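Long-range contacts in ABC transporter, substrate binding protein (Mannopine) (Agrobacterium fabrum, PDB 5L9S), which probably serves as the periplasmic substrate-binding component of an ABC transporter, delivering mannopine-type opines for uptake: residues E2-V6 / N246-A250; I7-G11 / G39-K44. The contacts are given in a common frame with arbitrary orientation. Numbering follows the deposited sequence.

Contact 1 of 2, residues E2-V6 / N246-A250; sequences EQRVV and NRENA
Val5 lays its isopropyl group over the first turn of helix 247-258: CG1 sits 3.7 Å from Ala250 CA and 3.9 Å from Ala250 CB, while CG2 lies 3.7 Å from Asn249 CB and 3.6 Å from Asn249 O. Its chi1 is t (-168°), and its CA is 5.7 Å from that of Ala250, the nearest CA-CA pair of the two segments. Residues 4-6 are extended, with phi/psi of -140/132° at Val5. This is strand-on-helix packing in one lobe of a periplasmic binding protein: strand 4-9 runs parallel to strands 33-38 and 61-65, and Val5 and Ala250 both touch Leu61. Asn246 occupies the N-cap position without a side-chain capping bond; its O accepts from Ala250 N at 2.9 Å. Both asparagines point CA-to-CB toward the strand. Arg4 O, 3.2 Å from Asn246 CG, faces that residue's amide group. The Gln3 side chain lies beside the Asn249 amide, its OE1 accepting from Met1 N. Asn246 N is hydrogen-bonded to Asp60, whose carboxylate also accepts from Val6 N.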
loop_
_atom_site.group_PDB
_atom_site.type_symbol
_atom_site.label_atom_id
_atom_site.label_comp_id
_atom_site.label_asym_id
_atom_site.label_seq_id
_atom_site.Cartn_x
_atom_site.Cartn_y
_atom_site.Cartn_z
ATOM N N GLU A 2 -13.204 -10.358 -31.494
ATOM C CA GLU A 2 -12.045 -11.158 -31.068
ATOM C C GLU A 2 -11.401 -10.374 -29.895
ATOM O O GLU A 2 -10.180 -10.192 -29.824
ATOM C CB GLU A 2 -11.056 -11.395 -32.243
ATOM C CG GLU A 2 -10.734 -10.169 -33.090
ATOM C CD GLU A 2 -9.717 -10.399 -34.189
ATOM O OE1 GLU A 2 -10.055 -11.066 -35.197
ATOM O OE2 GLU A 2 -8.582 -9.882 -34.052
ATOM N N GLN A 3 -12.282 -9.920 -28.973
ATOM C CA GLN A 3 -12.025 -9.049 -27.835
ATOM C C GLN A 3 -10.989 -9.541 -26.855
ATOM O O GLN A 3 -10.955 -10.718 -26.494
ATOM C CB GLN A 3 -13.324 -8.688 -27.097
ATOM C CG GLN A 3 -14.219 -7.670 -27.829
ATOM C CD GLN A 3 -13.521 -6.813 -28.879
ATOM O OE1 GLN A 3 -13.703 -7.004 -30.095
ATOM N NE2 GLN A 3 -12.709 -5.850 -28.440
ATOM N N ARG A 4 -10.149 -8.587 -26.425
ATOM C CA ARG A 4 -9.036 -8.725 -25.490
ATOM C C ARG A 4 -8.810 -7.433 -24.688
ATOM O O ARG A 4 -9.410 -6.392 -24.992
ATOM C CB ARG A 4 -7.744 -9.183 -26.201
ATOM C CG ARG A 4 -7.294 -8.308 -27.365
ATOM C CD ARG A 4 -6.103 -8.885 -28.104
ATOM N NE ARG A 4 -5.015 -7.911 -28.200
ATOM C CZ ARG A 4 -3.724 -8.191 -28.025
ATOM N NH1 ARG A 4 -3.335 -9.436 -27.761
ATOM N NH2 ARG A 4 -2.813 -7.230 -28.120
ATOM N N VAL A 5 -7.989 -7.546 -23.609
ATOM C CA VAL A 5 -7.558 -6.466 -22.705
ATOM C C VAL A 5 -6.096 -6.717 -22.400
ATOM O O VAL A 5 -5.748 -7.834 -22.010
ATOM C CB VAL A 5 -8.323 -6.364 -21.352
ATOM C CG1 VAL A 5 -7.986 -5.061 -20.651
ATOM C CG2 VAL A 5 -9.823 -6.493 -21.512
ATOM N N VAL A 6 -5.256 -5.679 -22.503
ATOM C CA VAL A 6 -3.842 -5.802 -22.158
ATOM C C VAL A 6 -3.565 -5.016 -20.870
ATOM O O VAL A 6 -3.788 -3.812 -20.825
ATOM C CB VAL A 6 -2.852 -5.505 -23.323
ATOM C CG1 VAL A 6 -3.217 -4.261 -24.097
ATOM C CG2 VAL A 6 -1.397 -5.490 -22.845
ATOM N N ASN A 246 -8.552 -0.975 -26.303
ATOM C CA ASN A 246 -9.737 -1.689 -25.819
ATOM C C ASN A 246 -10.276 -1.034 -24.531
ATOM O O ASN A 246 -10.501 -1.723 -23.533
ATOM C CB ASN A 246 -9.398 -3.177 -25.586
ATOM C CG ASN A 246 -8.485 -3.800 -26.621
ATOM O OD1 ASN A 246 -7.257 -3.687 -26.547
ATOM N ND2 ASN A 246 -9.054 -4.507 -27.582
ATOM N N ARG A 247 -10.500 0.295 -24.580
ATOM C CA ARG A 247 -10.984 1.155 -23.486
ATOM C C ARG A 247 -12.202 0.578 -22.728
ATOM O O ARG A 247 -12.171 0.466 -21.497
ATOM C CB ARG A 247 -11.297 2.576 -24.017
ATOM C CG ARG A 247 -11.193 3.685 -22.959
ATOM C CD ARG A 247 -12.059 4.899 -23.266
ATOM N NE ARG A 247 -13.469 4.668 -22.938
ATOM C CZ ARG A 247 -14.154 5.321 -22.002
ATOM N NH1 ARG A 247 -13.576 6.287 -21.298
ATOM N NH2 ARG A 247 -15.424 5.018 -21.766
ATOM N N GLU A 248 -13.256 0.210 -23.478
ATOM C CA GLU A 248 -14.528 -0.340 -22.992
ATOM C C GLU A 248 -14.330 -1.642 -22.218
ATOM O O GLU A 248 -14.810 -1.774 -21.087
ATOM C CB GLU A 248 -15.537 -0.511 -24.156
ATOM C CG GLU A 248 -14.943 -0.602 -25.568
ATOM C CD GLU A 248 -15.564 0.275 -26.642
ATOM O OE1 GLU A 248 -16.794 0.173 -26.855
ATOM O OE2 GLU A 248 -14.808 1.011 -27.317
ATOM N N ASN A 249 -13.582 -2.582 -22.824
ATOM C CA ASN A 249 -13.253 -3.887 -22.274
ATOM C C ASN A 249 -12.392 -3.758 -21.039
ATOM O O ASN A 249 -12.531 -4.565 -20.125
ATOM C CB ASN A 249 -12.518 -4.727 -23.311
ATOM C CG ASN A 249 -13.375 -5.333 -24.390
ATOM O OD1 ASN A 249 -14.585 -5.545 -24.242
ATOM N ND2 ASN A 249 -12.726 -5.699 -25.471
ATOM N N ALA A 250 -11.484 -2.766 -21.021
ATOM C CA ALA A 250 -10.596 -2.500 -19.896
ATOM C C ALA A 250 -11.398 -2.038 -18.687
ATOM O O ALA A 250 -11.091 -2.454 -17.568
ATOM C CB ALA A 250 -9.563 -1.460 -20.279
#

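Contact 2 of 2, residues I7-G11 / G39-K44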
loop_
_atom_site.group_PDB
_atom_site.type_symbol
_atom_site.label_atom_id
_atom_site.label_comp_id
_atom_site.label_asym_id
_atom_site.label_seq_id
_atom_site.Cartn_x
_atom_site.Cartn_y
_atom_site.Cartn_z
ATOM N N ILE A 7 -3.131 -5.727 -19.819
ATOM C CA ILE A 7 -2.822 -5.177 -18.506
ATOM C C ILE A 7 -1.351 -5.435 -18.143
ATOM O O ILE A 7 -0.859 -6.548 -18.351
ATOM C CB ILE A 7 -3.834 -5.662 -17.389
ATOM C CG1 ILE A 7 -3.606 -4.923 -16.031
ATOM C CG2 ILE A 7 -3.845 -7.187 -17.207
ATOM C CD1 ILE A 7 -4.745 -4.997 -15.019
ATOM N N ALA A 8 -0.661 -4.411 -17.573
ATOM C CA ALA A 8 0.722 -4.550 -17.115
ATOM C C ALA A 8 0.786 -4.619 -15.586
ATOM O O ALA A 8 0.125 -3.840 -14.894
ATOM C CB ALA A 8 1.577 -3.418 -17.636
ATOM N N THR A 9 1.567 -5.586 -15.071
ATOM C CA THR A 9 1.786 -5.838 -13.639
ATOM C C THR A 9 3.303 -6.012 -13.427
ATOM O O THR A 9 4.057 -6.010 -14.413
ATOM C CB THR A 9 0.994 -7.101 -13.159
ATOM O OG1 THR A 9 1.574 -8.294 -13.690
ATOM C CG2 THR A 9 -0.494 -7.053 -13.487
ATOM N N THR A 10 3.743 -6.198 -12.156
ATOM C CA THR A 10 5.153 -6.450 -11.819
ATOM C C THR A 10 5.531 -7.903 -12.142
ATOM O O THR A 10 6.720 -8.242 -12.123
ATOM C CB THR A 10 5.494 -6.086 -10.380
ATOM O OG1 THR A 10 4.624 -6.802 -9.492
ATOM C CG2 THR A 10 5.463 -4.595 -10.127
ATOM N N GLY A 11 4.526 -8.721 -12.480
ATOM C CA GLY A 11 4.692 -10.127 -12.835
ATOM C C GLY A 11 4.758 -11.033 -11.627
ATOM O O GLY A 11 4.296 -10.670 -10.538
ATOM N N GLY A 39 6.868 -6.144 -15.929
ATOM C CA GLY A 39 7.921 -5.143 -15.833
ATOM C C GLY A 39 7.938 -4.469 -14.481
ATOM O O GLY A 39 6.968 -4.585 -13.735
ATOM N N THR A 40 9.027 -3.739 -14.155
ATOM C CA THR A 40 9.106 -2.991 -12.894
ATOM C C THR A 40 8.197 -1.758 -12.987
ATOM O O THR A 40 7.806 -1.367 -14.093
ATOM C CB THR A 40 10.557 -2.612 -12.529
ATOM O OG1 THR A 40 11.040 -1.577 -13.395
ATOM C CG2 THR A 40 11.506 -3.813 -12.520
ATOM N N ASP A 41 7.856 -1.150 -11.833
ATOM C CA ASP A 41 7.004 0.048 -11.770
ATOM C C ASP A 41 7.602 1.178 -12.580
ATOM O O ASP A 41 6.857 1.836 -13.296
ATOM C CB ASP A 41 6.730 0.481 -10.321
ATOM C CG ASP A 41 6.139 -0.630 -9.462
ATOM O OD1 ASP A 41 4.897 -0.792 -9.469
ATOM O OD2 ASP A 41 6.926 -1.360 -8.807
ATOM N N ALA A 42 8.943 1.373 -12.522
ATOM C CA ALA A 42 9.656 2.414 -13.303
ATOM C C ALA A 42 9.656 2.117 -14.802
ATOM O O ALA A 42 9.507 3.048 -15.601
ATOM C CB ALA A 42 11.083 2.585 -12.810
ATOM N N GLU A 43 9.830 0.826 -15.181
ATOM C CA GLU A 43 9.804 0.362 -16.573
ATOM C C GLU A 43 8.427 0.616 -17.178
ATOM O O GLU A 43 8.343 1.079 -18.321
ATOM C CB GLU A 43 10.059 -1.144 -16.643
ATOM C CG GLU A 43 11.495 -1.575 -16.809
ATOM C CD GLU A 43 11.553 -3.081 -16.943
ATOM O OE1 GLU A 43 11.418 -3.582 -18.084
ATOM O OE2 GLU A 43 11.609 -3.765 -15.894
ATOM N N LYS A 44 7.354 0.268 -16.420
ATOM C CA LYS A 44 5.948 0.424 -16.800
ATOM C C LYS A 44 5.600 1.889 -17.033
ATOM O O LYS A 44 5.075 2.218 -18.095
ATOM C CB LYS A 44 5.039 -0.180 -15.732
ATOM C CG LYS A 44 4.627 -1.615 -16.023
ATOM C CD LYS A 44 4.604 -2.472 -14.778
ATOM C CE LYS A 44 3.578 -2.080 -13.761
ATOM N NZ LYS A 44 4.164 -2.088 -12.395
#
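A parallel strand pair gives way to a helix N-terminus here: strand 4-9 ends beside the loop that leads from strand 33-38 into helix 41-53. Gly39 N donates to Thr9 O at 3.2 Å (N-H...O 137°), and Thr10 CA makes a nearly linear CA-H...O contact with Gly39 O (3.2 Å, 176° at the hydrogen). The contact lies at the C-terminal ends of the two parallel strands of a beta-alpha-beta unit (4-9, 12-30, 33-38) in an alpha/beta lobe of the binding protein. The strand end and the helix start each carry a local motif. Gly11 N donates to Thr9 OG1 at 3.2 Å, an ST turn; Thr40 and Glu43 form a capping box, Glu43 N to Thr40 OG1 at 3.2 Å and Thr40 N to Glu43 OE2 at 3.1 Å. Lys44 folds back over the strand end, its CG 3.9 Å from Ala8 CB and its CD 3.6 Å from Thr9 O. Its NZ forms a salt bridge with Asp41 OD1 at 3.3 Å and a weak hydrogen bond with Leu63 O.

From the N terminus, the chain enters strand 4-9, whose first part serves contact 1 and whose last part serves contact 2; residues 2-6 and 7-11 adjoin, yet the contact centres lie 19 Å apart. Contact 2 closes the shorter loop: after helix 12-30 and strand 33-38 the chain returns at residues 39-44, only 27 residues having intervened. Contact 1 closes after 239 intervening residues, when strand 224-240 has been passed and helix 247-258 begins, so the loop of contact 2 lies wholly within that of contact 1. One strand thus meets two helix starts, an early one at 41-44 and a late one at 247-250.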